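Local coordinates for protein importin subunit beta-1 (Saccharomyces cerevisiae, PDB 5OWU) that carries proteins into the nucleus together with importin alpha, the adaptor that recognises the classical nuclear localization signal of the cargo, at residues S208-K213 with L248-S253; Y224-V229 with T257-Y262; G505-I510 with A518-A523. All coordinates share one frame; numbering follows the deposited sequence.

Contacts 1 and 2 are neighbours in the superhelix, centres about 11 Å apart, and touch where Met259 packs on Ile251 and Met252. Contact 3 lies on the opposite side of the chain's centre, about 47 Å from contact 1 and 52 Å from contact 2, centre to centre. Contact 1 joins the loop after HEAT 5 to HEAT 6, contact 2 joins HEAT 6 to the beginning of HEAT 7, and contact 3 closes HEAT 12. Helix 238-255, one side of contact 1, also packs on both sides of contact 2; contact 3 shares no helix with either. All three are apolar, with a lysine stem at the partly buried contact 1 and ring faces in the buried contacts 2 and 3.

Contact 1. Residues S208-K213 with L248-S253; sequences SLIFIK and LCKIMS
Leu209 pushes one methyl, CD1, between Lys250 and Ile251 on the flank of helix 238-255. Its CG stands anti to the carbonyl carbon (chi1 -69°), and CD1 continues the chain fully extended (chi2 178°), which carries the methyl out to both partners: CD1 lies 3.6 Å from Ile251 CG1 and 3.6 Å from Lys250 CB. The forked end of leucine suits this place because CD2 reaches Ile251 CG1 as well, at 3.8 Å, and isoleucine suits its own because the CG1 branch presents an apolar flank to both methyls. Leu209 and Ile251 cross at about a right angle, while Lys250 runs past Leu209 in the opposite direction. The contact joins successive HEAT repeats: Leu209 sits just beyond helix 195-208, the last of HEAT 5, and its partners lie on helix 238-255 of HEAT 6, where Leu254 packs on Leu209 and Ile210 and the Tyr255 hydroxyl is hydrogen-bonded to Leu209 O. A lysine fits the less buried margin, since its aliphatic stem serves as apolar surface while the amine stays at the edge. Lys250 CD comes within 3.7 Å of Leu209 CD1. A final bend (chi4 -57°) leaves Lys250 NZ 4.2 Å from Ile210 CD1.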
loop_
_atom_site.group_PDB
_atom_site.type_symbol
_atom_site.label_atom_id
_atom_site.label_comp_id
_atom_site.label_asym_id
_atom_site.label_seq_id
_atom_site.Cartn_x
_atom_site.Cartn_y
_atom_site.Cartn_z
ATOM N N SER A 208 2.464 3.834 -22.236
ATOM C CA SER A 208 1.392 4.384 -23.050
ATOM C C SER A 208 0.078 3.634 -22.900
ATOM O O SER A 208 -0.962 4.153 -23.328
ATOM C CB SER A 208 1.787 4.344 -24.527
ATOM O OG SER A 208 1.609 3.033 -25.038
ATOM N N LEU A 209 0.105 2.423 -22.330
ATOM C CA LEU A 209 -1.056 1.534 -22.415
ATOM C C LEU A 209 -2.363 2.185 -21.961
ATOM O O LEU A 209 -3.426 1.910 -22.530
ATOM C CB LEU A 209 -0.790 0.264 -21.611
ATOM C CG LEU A 209 0.289 -0.622 -22.238
ATOM C CD1 LEU A 209 0.531 -1.833 -21.385
ATOM C CD2 LEU A 209 -0.059 -1.049 -23.662
ATOM N N ILE A 210 -2.325 3.042 -20.941
ATOM C CA ILE A 210 -3.580 3.595 -20.437
ATOM C C ILE A 210 -4.217 4.581 -21.406
ATOM O O ILE A 210 -5.383 4.950 -21.217
ATOM C CB ILE A 210 -3.356 4.231 -19.046
ATOM C CG1 ILE A 210 -3.038 3.120 -18.036
ATOM C CG2 ILE A 210 -4.583 5.011 -18.580
ATOM C CD1 ILE A 210 -3.001 3.541 -16.578
ATOM N N PHE A 211 -3.512 4.984 -22.463
ATOM C CA PHE A 211 -4.022 5.977 -23.402
ATOM C C PHE A 211 -4.431 5.395 -24.747
ATOM O O PHE A 211 -4.743 6.160 -25.664
ATOM C CB PHE A 211 -2.975 7.069 -23.613
ATOM C CG PHE A 211 -2.624 7.799 -22.361
ATOM C CD1 PHE A 211 -3.491 8.738 -21.830
ATOM C CD2 PHE A 211 -1.439 7.535 -21.701
ATOM C CE1 PHE A 211 -3.174 9.411 -20.668
ATOM C CE2 PHE A 211 -1.117 8.204 -20.538
ATOM C CZ PHE A 211 -1.988 9.144 -20.022
ATOM N N ILE A 212 -4.469 4.071 -24.891
ATOM C CA ILE A 212 -4.703 3.466 -26.193
ATOM C C ILE A 212 -5.973 2.616 -26.197
ATOM O O ILE A 212 -6.108 1.725 -27.022
ATOM C CB ILE A 212 -3.476 2.654 -26.653
ATOM C CG1 ILE A 212 -3.276 1.397 -25.798
ATOM C CG2 ILE A 212 -2.213 3.513 -26.582
ATOM C CD1 ILE A 212 -2.240 0.438 -26.360
ATOM N N LYS A 213 -6.914 2.888 -25.285
ATOM C CA LYS A 213 -8.176 2.148 -25.277
ATOM C C LYS A 213 -8.817 2.135 -26.659
ATOM O O LYS A 213 -9.219 1.081 -27.167
ATOM C CB LYS A 213 -9.144 2.758 -24.261
ATOM C CG LYS A 213 -8.604 2.865 -22.845
ATOM C CD LYS A 213 -9.467 2.107 -21.843
ATOM C CE LYS A 213 -9.325 2.689 -20.439
ATOM N NZ LYS A 213 -7.903 2.786 -20.002
ATOM N N LEU A 248 3.374 -7.269 -21.605
ATOM C CA LEU A 248 2.314 -8.268 -21.627
ATOM C C LEU A 248 1.540 -8.273 -20.321
ATOM O O LEU A 248 0.308 -8.349 -20.329
ATOM C CB LEU A 248 2.888 -9.662 -21.899
ATOM C CG LEU A 248 2.859 -10.214 -23.317
ATOM C CD1 LEU A 248 3.367 -11.647 -23.287
ATOM C CD2 LEU A 248 1.467 -10.153 -23.937
ATOM N N CYS A 249 2.239 -8.197 -19.185
ATOM C CA CYS A 249 1.540 -8.239 -17.905
ATOM C C CYS A 249 0.637 -7.028 -17.747
ATOM O O CYS A 249 -0.521 -7.150 -17.314
ATOM C CB CYS A 249 2.542 -8.309 -16.752
ATOM S SG CYS A 249 3.442 -9.875 -16.654
ATOM N N LYS A 250 1.146 -5.844 -18.097
ATOM C CA LYS A 250 0.325 -4.646 -17.975
ATOM C C LYS A 250 -0.883 -4.714 -18.903
ATOM O O LYS A 250 -1.993 -4.304 -18.532
ATOM C CB LYS A 250 1.169 -3.410 -18.266
ATOM C CG LYS A 250 0.903 -2.263 -17.303
ATOM C CD LYS A 250 1.226 -0.900 -17.905
ATOM C CE LYS A 250 0.977 0.224 -16.911
ATOM N NZ LYS A 250 -0.436 0.216 -16.417
ATOM N N ILE A 251 -0.689 -5.234 -20.115
ATOM C CA ILE A 251 -1.802 -5.398 -21.046
ATOM C C ILE A 251 -2.832 -6.362 -20.485
ATOM O O ILE A 251 -4.036 -6.160 -20.647
ATOM C CB ILE A 251 -1.298 -5.877 -22.420
ATOM C CG1 ILE A 251 -0.522 -4.756 -23.115
ATOM C CG2 ILE A 251 -2.472 -6.332 -23.296
ATOM C CD1 ILE A 251 0.295 -5.219 -24.310
ATOM N N MET A 252 -2.383 -7.454 -19.870
ATOM C CA MET A 252 -3.337 -8.397 -19.293
ATOM C C MET A 252 -4.151 -7.722 -18.199
ATOM O O MET A 252 -5.379 -7.866 -18.144
ATOM C CB MET A 252 -2.594 -9.621 -18.752
ATOM C CG MET A 252 -3.459 -10.643 -18.009
ATOM S SD MET A 252 -4.606 -11.544 -19.058
ATOM C CE MET A 252 -3.460 -12.400 -20.155
ATOM N N SER A 253 -3.483 -6.949 -17.337
ATOM C CA SER A 253 -4.189 -6.283 -16.248
ATOM C C SER A 253 -5.187 -5.248 -16.766
ATOM O O SER A 253 -6.303 -5.148 -16.246
ATOM C CB SER A 253 -3.181 -5.636 -15.294
ATOM O OG SER A 253 -3.854 -4.960 -14.252
#

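Contact 2. Residues Y224-V229 with T257-Y262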
loop_
_atom_site.group_PDB
_atom_site.type_symbol
_atom_site.label_atom_id
_atom_site.label_comp_id
_atom_site.label_asym_id
_atom_site.label_seq_id
_atom_site.Cartn_x
_atom_site.Cartn_y
_atom_site.Cartn_z
ATOM N N TYR A 224 -2.222 -6.450 -34.340
ATOM C CA TYR A 224 -0.857 -6.113 -34.736
ATOM C C TYR A 224 0.012 -5.795 -33.523
ATOM O O TYR A 224 1.153 -6.268 -33.419
ATOM C CB TYR A 224 -0.860 -4.928 -35.702
ATOM C CG TYR A 224 0.529 -4.493 -36.110
ATOM C CD1 TYR A 224 1.294 -5.271 -36.964
ATOM C CD2 TYR A 224 1.079 -3.306 -35.638
ATOM C CE1 TYR A 224 2.563 -4.886 -37.340
ATOM C CE2 TYR A 224 2.351 -2.912 -36.011
ATOM C CZ TYR A 224 3.090 -3.707 -36.861
ATOM O OH TYR A 224 4.357 -3.323 -37.240
ATOM N N LEU A 225 -0.504 -4.984 -32.598
ATOM C CA LEU A 225 0.267 -4.646 -31.404
ATOM C C LEU A 225 0.626 -5.897 -30.603
ATOM O O LEU A 225 1.770 -6.059 -30.160
ATOM C CB LEU A 225 -0.517 -3.664 -30.536
ATOM C CG LEU A 225 0.235 -3.171 -29.291
ATOM C CD1 LEU A 225 1.572 -2.564 -29.678
ATOM C CD2 LEU A 225 -0.575 -2.163 -28.500
ATOM N N MET A 226 -0.349 -6.786 -30.389
ATOM C CA MET A 226 -0.069 -8.006 -29.632
ATOM C C MET A 226 0.954 -8.873 -30.352
ATOM O O MET A 226 1.821 -9.484 -29.717
ATOM C CB MET A 226 -1.361 -8.791 -29.393
ATOM C CG MET A 226 -2.310 -8.122 -28.393
ATOM S SD MET A 226 -1.537 -7.936 -26.780
ATOM C CE MET A 226 -1.590 -9.629 -26.178
ATOM N N GLN A 227 0.870 -8.934 -31.680
ATOM C CA GLN A 227 1.871 -9.655 -32.456
ATOM C C GLN A 227 3.267 -9.101 -32.193
ATOM O O GLN A 227 4.216 -9.861 -31.961
ATOM C CB GLN A 227 1.523 -9.583 -33.944
ATOM C CG GLN A 227 2.560 -10.221 -34.855
ATOM C CD GLN A 227 2.077 -10.353 -36.294
ATOM O OE1 GLN A 227 0.878 -10.305 -36.569
ATOM N NE2 GLN A 227 3.017 -10.512 -37.217
ATOM N N VAL A 228 3.407 -7.770 -32.205
ATOM C CA VAL A 228 4.714 -7.157 -31.956
ATOM C C VAL A 228 5.201 -7.479 -30.546
ATOM O O VAL A 228 6.380 -7.792 -30.332
ATOM C CB VAL A 228 4.644 -5.636 -32.184
ATOM C CG1 VAL A 228 5.953 -4.965 -31.755
ATOM C CG2 VAL A 228 4.333 -5.324 -33.643
ATOM N N VAL A 229 4.315 -7.374 -29.559
ATOM C CA VAL A 229 4.725 -7.624 -28.181
ATOM C C VAL A 229 5.184 -9.075 -28.015
ATOM O O VAL A 229 6.233 -9.351 -27.417
ATOM C CB VAL A 229 3.581 -7.262 -27.214
ATOM C CG1 VAL A 229 3.899 -7.717 -25.797
ATOM C CG2 VAL A 229 3.348 -5.755 -27.229
ATOM N N THR A 257 -10.147 -8.162 -20.894
ATOM C CA THR A 257 -11.341 -8.536 -21.644
ATOM C C THR A 257 -11.035 -8.925 -23.086
ATOM O O THR A 257 -11.851 -9.607 -23.714
ATOM C CB THR A 257 -12.360 -7.387 -21.622
ATOM O OG1 THR A 257 -13.619 -7.842 -22.132
ATOM C CG2 THR A 257 -11.879 -6.198 -22.449
ATOM N N PHE A 258 -9.885 -8.518 -23.621
ATOM C CA PHE A 258 -9.520 -8.794 -25.006
ATOM C C PHE A 258 -8.502 -9.923 -25.154
ATOM O O PHE A 258 -8.036 -10.172 -26.271
ATOM C CB PHE A 258 -8.954 -7.533 -25.667
ATOM C CG PHE A 258 -9.920 -6.387 -25.743
ATOM C CD1 PHE A 258 -11.030 -6.451 -26.571
ATOM C CD2 PHE A 258 -9.693 -5.228 -25.019
ATOM C CE1 PHE A 258 -11.915 -5.386 -26.655
ATOM C CE2 PHE A 258 -10.570 -4.157 -25.101
ATOM C CZ PHE A 258 -11.678 -4.234 -25.919
ATOM N N MET A 259 -8.145 -10.615 -24.076
ATOM C CA MET A 259 -7.002 -11.521 -24.131
ATOM C C MET A 259 -7.331 -12.958 -24.536
ATOM O O MET A 259 -6.401 -13.734 -24.791
ATOM C CB MET A 259 -6.302 -11.543 -22.776
ATOM C CG MET A 259 -5.591 -10.233 -22.448
ATOM S SD MET A 259 -4.249 -9.852 -23.597
ATOM C CE MET A 259 -5.032 -8.662 -24.694
ATOM N N LYS A 260 -8.599 -13.354 -24.591
ATOM C CA LYS A 260 -8.895 -14.766 -24.845
ATOM C C LYS A 260 -8.294 -15.260 -26.158
ATOM O O LYS A 260 -7.632 -16.312 -26.152
ATOM C CB LYS A 260 -10.413 -14.993 -24.790
ATOM C CG LYS A 260 -10.839 -16.460 -24.760
ATOM C CD LYS A 260 -12.356 -16.584 -24.759
ATOM C CE LYS A 260 -12.804 -18.027 -24.619
ATOM N NZ LYS A 260 -14.243 -18.192 -24.962
ATOM N N PRO A 261 -8.446 -14.567 -27.290
ATOM C CA PRO A 261 -7.847 -15.090 -28.533
ATOM C C PRO A 261 -6.331 -15.170 -28.491
ATOM O O PRO A 261 -5.747 -16.113 -29.038
ATOM C CB PRO A 261 -8.332 -14.099 -29.603
ATOM C CG PRO A 261 -9.495 -13.390 -28.987
ATOM C CD PRO A 261 -9.203 -13.326 -27.525
ATOM N N TYR A 262 -5.669 -14.202 -27.856
ATOM C CA TYR A 262 -4.211 -14.236 -27.793
ATOM C C TYR A 262 -3.734 -15.338 -26.859
ATOM O O TYR A 262 -2.720 -15.992 -27.128
ATOM C CB TYR A 262 -3.676 -12.866 -27.367
ATOM C CG TYR A 262 -4.303 -11.769 -28.191
ATOM C CD1 TYR A 262 -3.951 -11.589 -29.523
ATOM C CD2 TYR A 262 -5.287 -10.948 -27.656
ATOM C CE1 TYR A 262 -4.548 -10.602 -30.296
ATOM C CE2 TYR A 262 -5.889 -9.958 -28.422
ATOM C CZ TYR A 262 -5.514 -9.793 -29.738
ATOM O OH TYR A 262 -6.105 -8.815 -30.503
#
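Met226 and Tyr262 mark the closest approach of the two backbones, with their CA atoms 7.7 Å apart. Residues 224-229 are regular helix, its turns held by bonds such as Val228 N to Tyr224 O, and Met226 points from it toward the other segment. Across from it the chain changes form: residues 257-258 end a 3-10 segment, and the chain then turns into the helix that carries Tyr262, which brings Met259 and Tyr262 to bear on the same methionine. Met226 lies over one face of the Tyr262 ring. Its CG sits almost exactly above the centre, 3.8 Å from the ring centroid and 8° off the normal, a CH-pi contact, and Met226 CB lies over the same face nearer the rim, 3.8 Å from Tyr262 CE1. The sulfur is farther above the same ring, SD being 4.9 Å from the centroid, a Met-aromatic contact at longer range. Bends at chi2 (-60°) and chi3 (-75°) fold the chain back, so that CE returns toward Tyr262 CB and reaches Met259, with 3.7 Å between Met226 CE and Met259 SD. Unbranched, flexible methionine suits such a place, because it can mould itself to a flat ring and to another thioether at once. Tyrosine offers a broad apolar face while its hydroxyl is hydrogen-bonded to Asn223 and Arg222. Aromatic side chains of another protein's chain meet Tyr262 edge-to-face and pack on Met226, consistent with the phenylalanine-binding grooves that importin beta offers to nucleoporins. The contact thus joins helix 219-233 of HEAT 6 to the first helix of HEAT 7 and the residue just before it, while the intervening helix 238-255 packs against both sides, Leu248 on Met226 and Ile251 and Met252 on Met259.

Contact 3. Residues G505-I510 with A518-A523; sequences GAANRI and ASAFSA
Ala507 and Phe521 meet methyl to ring face where the two helices of HEAT 12, a helical hairpin, come together at their connected ends. The Ala507 methyl stands over the ring, slightly toward its rim: CB is 3.8 Å from the Phe521 centroid and 17° off the ring normal, a CH-pi contact. Phe521 reaches this position from the flank of helix 516-530, its CG turned anti to the carbonyl carbon (chi1 -84°), which swings the ring toward helix 496-507 although the bond from its backbone does not aim there. Phenylalanine suits the place because its flat, wholly apolar ring takes the methyl on one face while also meeting Leu572 and Ile576 of helix 563-586. Beside it, one residue earlier on each helix, alanine meets alanine: Ala506 CB and Ala520 CB are 3.6 Å apart, and Ala520 CB also rests 3.6 Å from Ala507 N. Alanine suits these positions because a short methyl lets the backbones approach closely, the CA atoms of Ala507 and Ala520 being 5.3 Å apart. A serine in place of Phe521 would probably leave the Ala507 methyl without its aromatic cover and open a gap between this hairpin and helix 563-586. The ring also borders the end of helix 496-507, where Phe521 CE2 lies 3.5 Å from Ala507 O.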
loop_
_atom_site.group_PDB
_atom_site.type_symbol
_atom_site.label_atom_id
_atom_site.label_comp_id
_atom_site.label_asym_id
_atom_site.label_seq_id
_atom_site.Cartn_x
_atom_site.Cartn_y
_atom_site.Cartn_z
ATOM N N GLY A 505 11.242 -17.528 26.666
ATOM C CA GLY A 505 12.599 -17.951 26.384
ATOM C C GLY A 505 13.141 -17.317 25.121
ATOM O O GLY A 505 14.294 -16.877 25.083
ATOM N N ALA A 506 12.314 -17.242 24.073
ATOM C CA ALA A 506 12.785 -16.648 22.828
ATOM C C ALA A 506 12.900 -15.142 22.966
ATOM O O ALA A 506 13.787 -14.527 22.357
ATOM C CB ALA A 506 11.846 -17.008 21.671
ATOM N N ALA A 507 12.041 -14.537 23.783
ATOM C CA ALA A 507 12.152 -13.108 24.019
ATOM C C ALA A 507 13.397 -12.781 24.824
ATOM O O ALA A 507 13.910 -11.663 24.724
ATOM C CB ALA A 507 10.901 -12.596 24.727
ATOM N N ASN A 508 13.908 -13.744 25.589
ATOM C CA ASN A 508 15.123 -13.575 26.369
ATOM C C ASN A 508 16.385 -13.860 25.566
ATOM O O ASN A 508 17.466 -13.958 26.154
ATOM C CB ASN A 508 15.088 -14.481 27.603
ATOM C CG ASN A 508 14.493 -13.806 28.804
ATOM O OD1 ASN A 508 14.688 -12.610 29.022
ATOM N ND2 ASN A 508 13.756 -14.570 29.602
ATOM N N ARG A 509 16.279 -14.005 24.249
ATOM C CA ARG A 509 17.477 -14.160 23.439
ATOM C C ARG A 509 18.400 -12.959 23.628
ATOM O O ARG A 509 17.957 -11.841 23.906
ATOM C CB ARG A 509 17.114 -14.319 21.960
ATOM C CG ARG A 509 16.627 -15.721 21.580
ATOM C CD ARG A 509 16.299 -15.810 20.089
ATOM N NE ARG A 509 17.450 -15.432 19.273
ATOM C CZ ARG A 509 18.343 -16.281 18.769
ATOM N NH1 ARG A 509 18.223 -17.591 18.969
ATOM N NH2 ARG A 509 19.360 -15.813 18.053
ATOM N N ILE A 510 19.704 -13.205 23.479
ATOM C CA ILE A 510 20.694 -12.150 23.644
ATOM C C ILE A 510 20.683 -11.208 22.450
ATOM O O ILE A 510 21.004 -10.020 22.584
ATOM C CB ILE A 510 22.084 -12.774 23.880
ATOM C CG1 ILE A 510 22.216 -13.184 25.350
ATOM C CG2 ILE A 510 23.205 -11.795 23.503
ATOM C CD1 ILE A 510 23.427 -14.056 25.651
ATOM N N ALA A 518 12.200 -10.171 18.434
ATOM C CA ALA A 518 11.041 -9.310 18.212
ATOM C C ALA A 518 9.789 -10.122 17.900
ATOM O O ALA A 518 8.703 -9.838 18.430
ATOM C CB ALA A 518 11.333 -8.329 17.074
ATOM N N SER A 519 9.919 -11.143 17.046
ATOM C CA SER A 519 8.777 -11.995 16.737
ATOM C C SER A 519 8.220 -12.628 18.001
ATOM O O SER A 519 6.995 -12.686 18.190
ATOM C CB SER A 519 9.182 -13.065 15.722
ATOM O OG SER A 519 9.542 -12.453 14.495
ATOM N N ALA A 520 9.101 -13.069 18.905
ATOM C CA ALA A 520 8.610 -13.652 20.149
ATOM C C ALA A 520 7.821 -12.620 20.938
ATOM O O ALA A 520 6.729 -12.912 21.445
ATOM C CB ALA A 520 9.769 -14.196 20.979
ATOM N N PHE A 521 8.333 -11.386 21.008
ATOM C CA PHE A 521 7.586 -10.354 21.716
ATOM C C PHE A 521 6.234 -10.136 21.054
ATOM O O PHE A 521 5.210 -10.008 21.742
ATOM C CB PHE A 521 8.390 -9.058 21.774
ATOM C CG PHE A 521 9.377 -9.011 22.915
ATOM C CD1 PHE A 521 8.942 -8.768 24.208
ATOM C CD2 PHE A 521 10.730 -9.203 22.692
ATOM C CE1 PHE A 521 9.839 -8.716 25.262
ATOM C CE2 PHE A 521 11.628 -9.157 23.742
ATOM C CZ PHE A 521 11.176 -8.912 25.033
ATOM N N SER A 522 6.197 -10.153 19.718
ATOM C CA SER A 522 4.918 -9.991 19.044
ATOM C C SER A 522 3.953 -11.093 19.458
ATOM O O SER A 522 2.781 -10.820 19.751
ATOM C CB SER A 522 5.105 -9.975 17.528
ATOM O OG SER A 522 3.867 -9.730 16.887
ATOM N N ALA A 523 4.435 -12.340 19.530
ATOM C CA ALA A 523 3.537 -13.425 19.908
ATOM C C ALA A 523 3.060 -13.242 21.337
ATOM O O ALA A 523 1.884 -13.499 21.635
ATOM C CB ALA A 523 4.221 -14.781 19.726
#